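Local coordinates for Lmo1076 protein (Listeria monocytogenes serovar 1/2a, PDB 5JQC) that is a putative secreted autolysin, probably with amidase activity in cell-wall turnover, represented here by a three-repeat GW region of the SH3 clan, at residues A[77-82]-A[92-97]; A[39-44]-A[86-91]; A[230-235]-A[241-246]; A[202-205]-A[211-214]. All coordinates share one frame; numbering follows the deposited sequence. Where two conformers were deposited one is given.

Interaction 1: residues A[77-82]-A[92-97]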
loop_
_atom_site.group_PDB
_atom_site.type_symbol
_atom_site.label_atom_id
_atom_site.label_comp_id
_atom_site.label_asym_id
_atom_site.label_seq_id
_atom_site.Cartn_x
_atom_site.Cartn_y
_atom_site.Cartn_z
ATOM N N VAL A 77 -0.767 17.479 26.424
ATOM C CA VAL A 77 -1.293 16.216 25.917
ATOM C C VAL A 77 -0.932 15.076 26.870
ATOM O O VAL A 77 0.172 15.030 27.424
ATOM C CB VAL A 77 -0.786 15.927 24.479
ATOM C CG1 VAL A 77 -1.080 17.107 23.566
ATOM C CG2 VAL A 77 0.693 15.591 24.447
ATOM N N GLN A 78 -1.878 14.150 27.058
ATOM C CA GLN A 78 -1.681 12.979 27.914
ATOM C C GLN A 78 -1.110 11.831 27.090
ATOM O O GLN A 78 -1.808 11.271 26.240
ATOM C CB GLN A 78 -2.997 12.539 28.571
ATOM C CG GLN A 78 -2.861 11.283 29.429
ATOM C CD GLN A 78 -4.192 10.626 29.772
ATOM O OE1 GLN A 78 -4.966 10.270 28.888
ATOM N NE2 GLN A 78 -4.459 10.460 31.063
ATOM N N PHE A 79 0.143 11.468 27.357
ATOM C CA PHE A 79 0.846 10.432 26.620
ATOM C C PHE A 79 1.080 9.209 27.496
ATOM O O PHE A 79 1.098 9.291 28.727
ATOM C CB PHE A 79 2.196 10.921 26.107
ATOM C CG PHE A 79 3.191 11.205 27.200
ATOM C CD1 PHE A 79 3.018 12.287 28.053
ATOM C CD2 PHE A 79 4.305 10.400 27.371
ATOM C CE1 PHE A 79 3.924 12.547 29.052
ATOM C CE2 PHE A 79 5.221 10.667 28.375
ATOM C CZ PHE A 79 5.023 11.741 29.214
ATOM N N SER A 80 1.306 8.074 26.831
ATOM C CA SER A 80 1.514 6.791 27.484
ATOM C C SER A 80 2.696 6.073 26.851
ATOM O O SER A 80 2.827 6.035 25.622
ATOM C CB SER A 80 0.270 5.912 27.370
ATOM O OG SER A 80 0.084 5.491 26.025
ATOM N N LEU A 81 3.547 5.496 27.693
ATOM C CA LEU A 81 4.698 4.726 27.241
ATOM C C LEU A 81 4.401 3.245 27.433
ATOM O O LEU A 81 4.150 2.799 28.559
ATOM C CB LEU A 81 5.962 5.130 27.998
ATOM C CG LEU A 81 7.201 4.383 27.523
ATOM C CD1 LEU A 81 7.417 4.632 26.044
ATOM C CD2 LEU A 81 8.402 4.806 28.334
ATOM N N ASN A 82 4.442 2.490 26.334
ATOM C CA ASN A 82 4.100 1.070 26.350
ATOM C C ASN A 82 2.755 0.864 27.025
ATOM O O ASN A 82 2.598 0.006 27.888
ATOM C CB ASN A 82 5.183 0.238 27.033
ATOM C CG ASN A 82 6.542 0.429 26.398
ATOM O OD1 ASN A 82 7.541 0.634 27.088
ATOM N ND2 ASN A 82 6.586 0.384 25.072
ATOM N N ARG A 92 4.271 20.700 22.456
ATOM C CA ARG A 92 5.474 21.033 21.696
ATOM C C ARG A 92 6.610 20.054 21.959
ATOM O O ARG A 92 7.523 19.938 21.137
ATOM C CB ARG A 92 5.933 22.459 22.021
ATOM C CG ARG A 92 5.074 23.578 21.422
ATOM C CD ARG A 92 5.558 24.954 21.907
ATOM N NE ARG A 92 5.457 25.037 23.362
ATOM C CZ ARG A 92 6.091 25.927 24.131
ATOM N NH1 ARG A 92 6.914 26.845 23.606
ATOM N NH2 ARG A 92 5.910 25.880 25.449
ATOM N N ALA A 93 6.573 19.336 23.075
ATOM C CA ALA A 93 7.590 18.328 23.330
ATOM C C ALA A 93 7.488 17.100 22.418
ATOM O O ALA A 93 8.326 16.202 22.543
ATOM C CB ALA A 93 7.521 17.892 24.799
ATOM N N PHE A 94 6.511 17.028 21.500
ATOM C CA PHE A 94 6.254 15.809 20.730
ATOM C C PHE A 94 6.258 16.075 19.226
ATOM O O PHE A 94 5.857 17.150 18.768
ATOM C CB PHE A 94 4.884 15.170 21.072
ATOM C CG PHE A 94 4.660 14.893 22.535
ATOM C CD1 PHE A 94 4.250 15.899 23.395
ATOM C CD2 PHE A 94 4.805 13.607 23.035
ATOM C CE1 PHE A 94 4.021 15.623 24.737
ATOM C CE2 PHE A 94 4.578 13.330 24.368
ATOM C CZ PHE A 94 4.185 14.333 25.218
ATOM N N VAL A 95 6.661 15.053 18.458
ATOM C CA VAL A 95 6.488 15.009 17.002
ATOM C C VAL A 95 5.482 13.906 16.666
ATOM O O VAL A 95 5.772 12.714 16.848
ATOM C CB VAL A 95 7.812 14.769 16.271
ATOM C CG1 VAL A 95 7.579 14.716 14.773
ATOM C CG2 VAL A 95 8.814 15.880 16.598
ATOM N N TYR A 96 4.303 14.296 16.176
ATOM C CA TYR A 96 3.271 13.323 15.839
ATOM C C TYR A 96 3.613 12.623 14.532
ATOM O O TYR A 96 4.049 13.259 13.565
ATOM C CB TYR A 96 1.899 13.989 15.690
ATOM C CG TYR A 96 1.219 14.412 16.971
ATOM C CD1 TYR A 96 1.948 14.674 18.128
ATOM C CD2 TYR A 96 -0.164 14.553 17.018
ATOM C CE1 TYR A 96 1.315 15.066 19.291
ATOM C CE2 TYR A 96 -0.813 14.942 18.179
ATOM C CZ TYR A 96 -0.069 15.194 19.315
ATOM O OH TYR A 96 -0.699 15.584 20.478
ATOM N N TYR A 97 3.398 11.303 14.504
ATOM C CA TYR A 97 3.511 10.565 13.254
ATOM C C TYR A 97 2.254 10.770 12.410
ATOM O O TYR A 97 1.137 10.711 12.930
ATOM C CB TYR A 97 3.699 9.079 13.517
ATOM C CG TYR A 97 5.046 8.698 14.084
ATOM C CD1 TYR A 97 6.182 8.673 13.285
ATOM C CD2 TYR A 97 5.174 8.319 15.410
ATOM C CE1 TYR A 97 7.411 8.304 13.805
ATOM C CE2 TYR A 97 6.397 7.950 15.933
ATOM C CZ TYR A 97 7.506 7.943 15.132
ATOM O OH TYR A 97 8.713 7.581 15.678
#
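Val-77 meets two aromatic side chains of the 92-97 segment, one with each methyl. Its CG2 lies 3.3 Å from Phe-94 CE1, a close approach that is oblique to the ring. Its other methyl, CG1, sits 3.5 Å from Tyr-96 OH. The first torsion of Val-77 (chi1 -53°) sets CG1 beside the backbone N and CG2 between N and the carbonyl carbon. The valine thus forks between Phe-94 and Tyr-96. Each of the two side chains approaches the valine head-on from the other segment. The Tyr-96 hydroxyl also has a polar partner, a hydrogen bond with Glu-68 on strand 62-71.

Two residues further on, Phe-79 points toward the same ring. Phe-79 and Phe-94 form an offset edge-to-face pair. The edge of Phe-94 is turned to the face of Phe-79, with centroids 5.4 Å apart and planes at 61°. The leading atom is Phe-94 CZ, which comes 3.7 Å from Phe-79 CD1. Phe-94 CE2 lies 3.8 Å from Phe-79 CG. The rim of Phe-94 thus meets both: CE1 rests on Val-77, CZ and CE2 on Phe-79. Its ring also packs on Val-29, while Phe-79 has a second edge-to-face partner in Tyr-58.

No hydrogen bond joins the two segments, and the contact is almost wholly apolar. The strand axes stay 11.2 Å apart and run at 82° to each other, so side chains alone span the gap. Strands 74-81 and 94-96 belong to one antiparallel sheet without being neighbours in it. Such filling between distant strands is typical of the hydrophobic core of a small SH3-like barrel, here the first of the three GW domains in this chain.

Interaction 2: residues A[39-44]-A[86-91]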
loop_
_atom_site.group_PDB
_atom_site.type_symbol
_atom_site.label_atom_id
_atom_site.label_comp_id
_atom_site.label_asym_id
_atom_site.label_seq_id
_atom_site.Cartn_x
_atom_site.Cartn_y
_atom_site.Cartn_z
ATOM N N SER A 39 0.674 15.421 36.587
ATOM C CA SER A 39 -0.485 14.559 36.761
ATOM C C SER A 39 -1.666 15.041 35.931
ATOM O O SER A 39 -2.553 14.248 35.597
ATOM C CB SER A 39 -0.870 14.489 38.240
ATOM O OG SER A 39 -1.364 15.733 38.713
ATOM N N GLY A 40 -1.707 16.330 35.604
ATOM C CA GLY A 40 -2.802 16.880 34.836
ATOM C C GLY A 40 -2.312 17.980 33.927
ATOM O O GLY A 40 -1.117 18.280 33.906
ATOM N N ILE A 41 -3.223 18.568 33.154
ATOM C CA ILE A 41 -2.886 19.740 32.367
ATOM C C ILE A 41 -2.239 20.764 33.284
ATOM O O ILE A 41 -2.777 21.088 34.350
ATOM C CB ILE A 41 -4.145 20.308 31.699
ATOM C CG1 ILE A 41 -4.771 19.270 30.767
ATOM C CG2 ILE A 41 -3.828 21.575 30.929
ATOM C CD1 ILE A 41 -6.215 19.573 30.414
ATOM N N TYR A 42 -1.086 21.286 32.868
ATOM C CA TYR A 42 -0.254 22.094 33.751
ATOM C C TYR A 42 -1.023 23.245 34.398
ATOM O O TYR A 42 -1.802 23.952 33.748
ATOM C CB TYR A 42 0.934 22.632 32.978
ATOM C CG TYR A 42 1.780 23.613 33.751
ATOM C CD1 TYR A 42 2.509 23.201 34.859
ATOM C CD2 TYR A 42 1.872 24.944 33.355
ATOM C CE1 TYR A 42 3.306 24.091 35.563
ATOM C CE2 TYR A 42 2.667 25.850 34.050
ATOM C CZ TYR A 42 3.383 25.414 35.155
ATOM O OH TYR A 42 4.169 26.307 35.853
ATOM N N ASN A 43 -0.810 23.399 35.708
ATOM C CA ASN A 43 -1.258 24.560 36.482
ATOM C C ASN A 43 -2.779 24.732 36.455
ATOM O O ASN A 43 -3.302 25.853 36.450
ATOM C CB ASN A 43 -0.561 25.841 36.017
ATOM C CG ASN A 43 -0.712 26.964 37.026
ATOM O OD1 ASN A 43 -0.722 26.709 38.228
ATOM N ND2 ASN A 43 -0.878 28.200 36.549
ATOM N N THR A 44 -3.498 23.610 36.450
ATOM C CA THR A 44 -4.947 23.613 36.566
ATOM C C THR A 44 -5.425 23.219 37.959
ATOM O O THR A 44 -6.597 23.447 38.286
ATOM C CB THR A 44 -5.555 22.670 35.519
ATOM O OG1 THR A 44 -4.986 21.365 35.679
ATOM C CG2 THR A 44 -5.215 23.171 34.124
ATOM N N ILE A 86 1.831 8.054 31.395
ATOM C CA ILE A 86 2.866 8.738 32.144
ATOM C C ILE A 86 2.340 10.014 32.772
ATOM O O ILE A 86 2.599 10.293 33.943
ATOM C CB ILE A 86 4.076 9.019 31.229
ATOM C CG1 ILE A 86 4.557 7.715 30.584
ATOM C CG2 ILE A 86 5.169 9.697 32.009
ATOM C CD1 ILE A 86 4.745 6.565 31.561
ATOM N N GLY A 87 1.585 10.791 32.011
ATOM C CA GLY A 87 1.047 12.050 32.503
ATOM C C GLY A 87 0.738 12.976 31.338
ATOM O O GLY A 87 0.418 12.523 30.236
ATOM N N TRP A 88 0.854 14.273 31.609
ATOM C CA TRP A 88 0.618 15.317 30.622
ATOM C C TRP A 88 1.884 16.123 30.397
ATOM O O TRP A 88 2.619 16.413 31.342
ATOM C CB TRP A 88 -0.471 16.268 31.065
ATOM C CG TRP A 88 -1.740 15.613 31.282
ATOM C CD1 TRP A 88 -2.047 14.726 32.268
ATOM C CD2 TRP A 88 -2.925 15.789 30.509
ATOM N NE1 TRP A 88 -3.356 14.336 32.155
ATOM C CE2 TRP A 88 -3.919 14.978 31.083
ATOM C CE3 TRP A 88 -3.242 16.556 29.384
ATOM C CZ2 TRP A 88 -5.214 14.908 30.569
ATOM C CZ3 TRP A 88 -4.529 16.491 28.877
ATOM C CH2 TRP A 88 -5.501 15.675 29.472
HETATM N N MSE A 89 2.104 16.516 29.150
HETATM C CA MSE A 89 3.249 17.345 28.797
HETATM C C MSE A 89 2.891 18.276 27.639
HETATM O O MSE A 89 2.004 17.965 26.830
HETATM C CB MSE A 89 4.452 16.458 28.454
HETATM C CG MSE A 89 5.703 17.219 28.028
HETATM SE SE MSE A 89 7.381 16.234 28.265
HETATM C CE MSE A 89 7.008 14.614 27.215
ATOM N N ASP A 90 3.548 19.437 27.619
ATOM C CA ASP A 90 3.422 20.399 26.535
ATOM C C ASP A 90 3.447 19.684 25.193
ATOM O O ASP A 90 4.378 18.930 24.896
ATOM C CB ASP A 90 4.578 21.412 26.621
ATOM C CG ASP A 90 4.280 22.737 25.928
ATOM O OD1 ASP A 90 3.644 22.772 24.852
ATOM O OD2 ASP A 90 4.702 23.772 26.476
ATOM N N LYS A 91 2.420 19.937 24.379
ATOM C CA LYS A 91 2.334 19.324 23.054
ATOM C C LYS A 91 3.587 19.577 22.222
ATOM O O LYS A 91 3.945 18.748 21.374
ATOM C CB LYS A 91 1.094 19.850 22.332
ATOM C CG LYS A 91 0.876 19.269 20.958
ATOM C CD LYS A 91 -0.464 19.713 20.443
ATOM C CE LYS A 91 -0.818 18.989 19.175
ATOM N NZ LYS A 91 -2.180 19.388 18.730
#
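Ile-41 and Trp-88 share one kind of first torsion: Ile-41 CG1 (chi1 -61°) and Trp-88 CG (chi1 -60°) each stand anti to their own carbonyl carbon. With chi2 at 68°, the indole turns a face to the chain at Gly-40 and Ile-41. Ile-41 CG1 lies over the six-membered ring, 3.7 Å from its centroid, and comes 3.4 Å from Trp-88 CZ3. Gly-40 CA covers the five-membered ring, 3.8 Å from its centroid. Both are CH-pi contacts on the same face of the indole. Ser-39 O approaches Trp-88 CD1 obliquely at 3.4 Å.

Gly-87 and Trp-88 form the Gly-Trp dipeptide that gives the GW domain its name. The tryptophan sits on strand 84-90 at the margin of the SH3-like sheet, and the 39-44 loop folds over it. Its side chain also touches Gln-78 on the adjacent strand 74-81 and Lys-67 on strand 62-71 beyond it.

From Ile-41 to Thr-44 the loop makes a type II beta turn. The turn is fastened by Thr-44 OG1, which donates to Ile-41 O at 2.6 Å and lies in the carbonyl plane. The matching bond from Thr-44 N to Ile-41 O is weak at 3.4 Å.

Interaction 3: residues A[230-235]-A[241-246]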
loop_
_atom_site.group_PDB
_atom_site.type_symbol
_atom_site.label_atom_id
_atom_site.label_comp_id
_atom_site.label_asym_id
_atom_site.label_seq_id
_atom_site.Cartn_x
_atom_site.Cartn_y
_atom_site.Cartn_z
ATOM N N VAL A 230 -12.335 -22.425 -31.879
ATOM C CA VAL A 230 -12.280 -21.688 -30.620
ATOM C C VAL A 230 -12.758 -22.601 -29.494
ATOM O O VAL A 230 -13.935 -22.976 -29.448
ATOM C CB VAL A 230 -13.135 -20.415 -30.695
ATOM C CG1 VAL A 230 -12.998 -19.609 -29.412
ATOM C CG2 VAL A 230 -12.743 -19.579 -31.904
ATOM N N ILE A 231 -11.845 -22.957 -28.580
ATOM C CA ILE A 231 -12.175 -23.862 -27.477
ATOM C C ILE A 231 -12.440 -23.151 -26.145
ATOM O O ILE A 231 -13.101 -23.732 -25.274
ATOM C CB ILE A 231 -11.075 -24.930 -27.278
ATOM C CG1 ILE A 231 -9.749 -24.280 -26.875
ATOM C CG2 ILE A 231 -10.907 -25.777 -28.541
ATOM C CD1 ILE A 231 -8.584 -25.247 -26.724
ATOM N N LYS A 232 -11.946 -21.925 -25.954
ATOM C CA LYS A 232 -12.195 -21.192 -24.717
ATOM C C LYS A 232 -12.397 -19.720 -25.022
ATOM O O LYS A 232 -11.841 -19.194 -25.989
ATOM C CB LYS A 232 -11.042 -21.321 -23.707
ATOM C CG LYS A 232 -10.833 -22.716 -23.138
ATOM C CD LYS A 232 -10.265 -22.658 -21.719
ATOM C CE LYS A 232 -8.805 -23.094 -21.650
ATOM N NZ LYS A 232 -8.615 -24.450 -22.244
ATOM N N GLN A 233 -13.172 -19.054 -24.173
ATOM C CA GLN A 233 -13.265 -17.602 -24.191
ATOM C C GLN A 233 -13.028 -17.054 -22.789
ATOM O O GLN A 233 -13.377 -17.680 -21.778
ATOM C CB GLN A 233 -14.620 -17.114 -24.709
ATOM C CG GLN A 233 -15.729 -17.197 -23.685
ATOM C CD GLN A 233 -17.035 -16.647 -24.204
ATOM O OE1 GLN A 233 -17.063 -15.882 -25.177
ATOM N NE2 GLN A 233 -18.126 -17.036 -23.565
ATOM N N ALA A 234 -12.421 -15.867 -22.743
ATOM C CA ALA A 234 -12.081 -15.203 -21.493
ATOM C C ALA A 234 -12.283 -13.700 -21.652
ATOM O O ALA A 234 -12.027 -13.135 -22.721
ATOM C CB ALA A 234 -10.634 -15.507 -21.078
ATOM N N LYS A 235 -12.765 -13.054 -20.591
ATOM C CA LYS A 235 -12.942 -11.606 -20.608
ATOM C C LYS A 235 -12.108 -10.974 -19.504
ATOM O O LYS A 235 -12.186 -11.393 -18.344
ATOM C CB LYS A 235 -14.423 -11.224 -20.451
ATOM C CG LYS A 235 -14.705 -9.732 -20.629
ATOM C CD LYS A 235 -16.203 -9.431 -20.732
ATOM C CE LYS A 235 -17.048 -10.145 -19.635
ATOM N NZ LYS A 235 -17.057 -9.477 -18.284
ATOM N N TRP A 241 -10.972 -12.546 -25.291
ATOM C CA TRP A 241 -9.916 -13.334 -25.905
ATOM C C TRP A 241 -10.445 -14.733 -26.201
ATOM O O TRP A 241 -11.200 -15.304 -25.408
ATOM C CB TRP A 241 -8.702 -13.361 -24.965
ATOM C CG TRP A 241 -8.456 -11.963 -24.375
ATOM C CD1 TRP A 241 -9.001 -11.435 -23.222
ATOM C CD2 TRP A 241 -7.667 -10.916 -24.951
ATOM N NE1 TRP A 241 -8.578 -10.134 -23.047
ATOM C CE2 TRP A 241 -7.758 -9.796 -24.089
ATOM C CE3 TRP A 241 -6.880 -10.820 -26.104
ATOM C CZ2 TRP A 241 -7.093 -8.607 -24.342
ATOM C CZ3 TRP A 241 -6.213 -9.634 -26.353
ATOM C CH2 TRP A 241 -6.329 -8.542 -25.477
ATOM N N TYR A 242 -10.080 -15.263 -27.359
ATOM C CA TYR A 242 -10.457 -16.613 -27.755
ATOM C C TYR A 242 -9.210 -17.480 -27.768
ATOM O O TYR A 242 -8.184 -17.074 -28.314
ATOM C CB TYR A 242 -11.115 -16.623 -29.140
ATOM C CG TYR A 242 -12.501 -16.045 -29.149
ATOM C CD1 TYR A 242 -13.168 -15.820 -27.962
ATOM C CD2 TYR A 242 -13.149 -15.734 -30.340
ATOM C CE1 TYR A 242 -14.437 -15.305 -27.941
ATOM C CE2 TYR A 242 -14.432 -15.206 -30.329
ATOM C CZ TYR A 242 -15.068 -14.995 -29.121
ATOM O OH TYR A 242 -16.346 -14.481 -29.066
ATOM N N GLN A 243 -9.289 -18.663 -27.167
ATOM C CA GLN A 243 -8.237 -19.655 -27.332
ATOM C C GLN A 243 -8.625 -20.511 -28.531
ATOM O O GLN A 243 -9.750 -21.016 -28.588
ATOM C CB GLN A 243 -8.054 -20.500 -26.068
ATOM C CG GLN A 243 -6.710 -21.246 -26.042
ATOM C CD GLN A 243 -6.578 -22.203 -24.864
ATOM O OE1 GLN A 243 -7.534 -22.883 -24.499
ATOM N NE2 GLN A 243 -5.394 -22.263 -24.269
ATOM N N PHE A 244 -7.729 -20.632 -29.511
ATOM C CA PHE A 244 -8.102 -21.273 -30.762
ATOM C C PHE A 244 -7.114 -22.377 -31.131
ATOM O O PHE A 244 -6.012 -22.481 -30.579
ATOM C CB PHE A 244 -8.242 -20.246 -31.902
ATOM C CG PHE A 244 -6.943 -19.601 -32.335
ATOM C CD1 PHE A 244 -6.474 -18.459 -31.702
ATOM C CD2 PHE A 244 -6.213 -20.114 -33.405
ATOM C CE1 PHE A 244 -5.284 -17.857 -32.103
ATOM C CE2 PHE A 244 -5.024 -19.513 -33.818
ATOM C CZ PHE A 244 -4.561 -18.383 -33.164
ATOM N N GLN A 245 -7.546 -23.213 -32.080
ATOM C CA GLN A 245 -6.791 -24.374 -32.538
ATOM C C GLN A 245 -6.742 -24.418 -34.059
ATOM O O GLN A 245 -7.741 -24.154 -34.737
ATOM C CB GLN A 245 -7.411 -25.681 -32.038
ATOM C CG GLN A 245 -7.308 -25.918 -30.557
ATOM C CD GLN A 245 -7.893 -27.261 -30.174
ATOM O OE1 GLN A 245 -8.821 -27.759 -30.823
ATOM N NE2 GLN A 245 -7.346 -27.866 -29.124
ATOM N N VAL A 246 -5.573 -24.755 -34.586
ATOM C CA VAL A 246 -5.421 -25.140 -35.982
ATOM C C VAL A 246 -4.758 -26.509 -35.995
ATOM O O VAL A 246 -3.941 -26.816 -35.118
ATOM C CB VAL A 246 -4.606 -24.114 -36.799
ATOM C CG1 VAL A 246 -5.175 -22.715 -36.610
ATOM C CG2 VAL A 246 -3.125 -24.159 -36.428
#
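Backbone hydrogen bonds join Ala-234 and Trp-241 in both directions. Trp-241 N reaches Ala-234 O at 2.8 Å, and Ala-234 N reaches Trp-241 O at 3.0 Å. Further along, the pairing shifts by one residue. Ile-231 N donates to Gln-243 O and Gln-243 N to Lys-232 O, each at 2.9 Å. Ile-231 and Lys-232 thus both face Gln-243, which defines a classic beta bulge.

One side-chain hydrogen bond crosses at the bulge. Lys-232 NZ gives to Gln-243 OE1 at 3.0 Å, in the plane of the amide and on a lone pair. The two chains run side by side. Gln-243 is extended beyond CG, while Lys-232 bends at chi3 (-108°) and chi4 to bring its amine round to the oxygen.

Van der Waals contacts make up the rest. Ile-231 lies against the amide ends of two glutamines, its CD1 3.4 Å from Gln-243 OE1 and its CG2 beside Gln-245. On the face that carries Val-230, Gln-233 and Tyr-242, Val-230 CG1 touches Tyr-242 CB at 3.5 Å. Gln-233 CB lies 3.7 Å from Tyr-242 CE1, with amide and ring planes 39° apart.

These residues lie on the hairpin of strands 226-236 and 239-246, in the third of this chain's GW domains. It is the middle of a four-stranded antiparallel sheet, with strand 184-194 beside 226-236 and strand 249-255 beside 239-246. Trp-190 meets the Tyr-242 ring edge-to-face from strand 184-194.

Interaction 4: residues A[202-205]-A[211-214]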
loop_
_atom_site.group_PDB
_atom_site.type_symbol
_atom_site.label_atom_id
_atom_site.label_comp_id
_atom_site.label_asym_id
_atom_site.label_seq_id
_atom_site.Cartn_x
_atom_site.Cartn_y
_atom_site.Cartn_z
ATOM N N VAL A 202 -1.075 -13.057 -30.875
ATOM C CA VAL A 202 -1.357 -14.352 -30.272
ATOM C C VAL A 202 -0.534 -14.456 -28.993
ATOM O O VAL A 202 0.689 -14.270 -29.023
ATOM C CB VAL A 202 -1.006 -15.496 -31.245
ATOM C CG1 VAL A 202 -1.252 -16.857 -30.610
ATOM C CG2 VAL A 202 -1.771 -15.354 -32.561
ATOM N N TYR A 203 -1.196 -14.759 -27.876
ATOM C CA TYR A 203 -0.556 -14.862 -26.572
ATOM C C TYR A 203 -0.678 -16.271 -26.002
ATOM O O TYR A 203 -1.650 -16.993 -26.267
ATOM C CB TYR A 203 -1.164 -13.854 -25.624
ATOM C CG TYR A 203 -1.030 -12.462 -26.177
ATOM C CD1 TYR A 203 -2.006 -11.935 -27.016
ATOM C CD2 TYR A 203 0.101 -11.690 -25.909
ATOM C CE1 TYR A 203 -1.877 -10.665 -27.547
ATOM C CE2 TYR A 203 0.245 -10.408 -26.444
ATOM C CZ TYR A 203 -0.744 -9.910 -27.264
ATOM O OH TYR A 203 -0.608 -8.661 -27.803
ATOM N N SER A 204 0.324 -16.662 -25.209
ATOM C CA SER A 204 0.293 -17.982 -24.577
ATOM C C SER A 204 -0.796 -18.097 -23.503
ATOM O O SER A 204 -1.313 -19.197 -23.260
ATOM C CB SER A 204 1.654 -18.303 -23.974
ATOM O OG SER A 204 1.901 -17.497 -22.851
ATOM N N GLY A 205 -1.124 -16.995 -22.823
ATOM C CA GLY A 205 -2.235 -16.959 -21.889
ATOM C C GLY A 205 -3.178 -15.814 -22.222
ATOM O O GLY A 205 -2.956 -15.064 -23.174
ATOM N N SER A 211 2.953 -13.064 -16.201
ATOM C CA SER A 211 4.233 -12.641 -16.769
ATOM C C SER A 211 4.396 -13.124 -18.207
ATOM O O SER A 211 4.930 -12.395 -19.052
ATOM C CB SER A 211 5.383 -13.158 -15.910
ATOM O OG SER A 211 6.613 -12.883 -16.544
ATOM N N SER A 212 3.925 -14.341 -18.504
ATOM C CA SER A 212 4.134 -14.961 -19.808
ATOM C C SER A 212 3.125 -14.538 -20.870
ATOM O O SER A 212 3.263 -14.938 -22.036
ATOM C CB SER A 212 4.087 -16.481 -19.662
ATOM O OG SER A 212 3.143 -16.861 -18.685
ATOM N N SER A 213 2.103 -13.769 -20.508
ATOM C CA SER A 213 1.074 -13.355 -21.452
ATOM C C SER A 213 1.107 -11.847 -21.704
ATOM O O SER A 213 0.119 -11.271 -22.177
ATOM C CB SER A 213 -0.305 -13.811 -20.953
ATOM O OG SER A 213 -0.465 -13.505 -19.571
HETATM N N MSE A 214 2.227 -11.191 -21.388
HETATM C CA MSE A 214 2.383 -9.773 -21.694
HETATM C C MSE A 214 2.882 -9.566 -23.125
HETATM O O MSE A 214 2.587 -8.524 -23.723
HETATM C CB MSE A 214 3.324 -9.090 -20.696
HETATM C CG MSE A 214 2.847 -9.184 -19.268
HETATM SE SE MSE A 214 3.794 -7.968 -18.161
HETATM C CE MSE A 214 5.177 -9.113 -17.440
#
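Gly-205 and Ser-213 bring the two backbones closest, with their CA atoms 4.9 Å apart. Neither segment forms a regular helix or strand here, and no backbone-to-backbone hydrogen bond links them. From Ser-211 to Met-214 the chain turns through mostly helix-like backbone angles. The carbonyls of Ser-212, Ser-213 and Met-214 lie near Tyr-203 and Ser-204.

Ser-204 makes the one hydrogen bond across the contact. Its OG donates to Ser-212 O at 3.0 Å. With chi1 at 70°, the hydroxyl lies between the backbone N and the carbonyl carbon, where it meets Ser-212 O. The donor stands 61° above the carbonyl plane rather than on a lone pair.

The Tyr-203 ring lies alongside the next two carbonyls. Its CD2 is 3.8 Å from Ser-213 O and its CE2 is 4.1 Å from Met-214 O, both oblique to the ring. Ser-213 packs its CB 3.7 Å from Gly-205 O. Its hydroxyl turns to Ser-210 OG, a hydrogen bond within the same loop.

Both segments belong to the long connection between strands 201-202 and 218-219 of the third GW domain in this chain. Tyr-207, in the link between the two segments, meets the Tyr-203 ring edge-to-face. The backbone of Tyr-203 bonds to Trp-253 on strand 249-255, and Val-202 packs on Val-251 and Met-254 of that same strand, so the loop is tied to the margin of the sheet.

Interactions 1 and 2 lie in the first GW domain of this chain, and 4 and 3 follow in that order in the third. The second GW domain separates the pairs, whose centres are 53 to 71 Å apart. Interactions 1 and 2 have centres 11 Å apart and alternate along the chain. Interaction 1 draws on strand 74-81 and interaction 2 on its sheet neighbour 84-90, joined by a probable hydrogen bond from Val-77 N to Met-89 O (2.8 Å). Phe-94 CZ also packs 3.5 Å from Met-89 CE. Interactions 3 and 4, 13 Å apart, touch through Phe-244 and Val-202. The GW domains are thus strung out along the chain, each with its own antiparallel sheet.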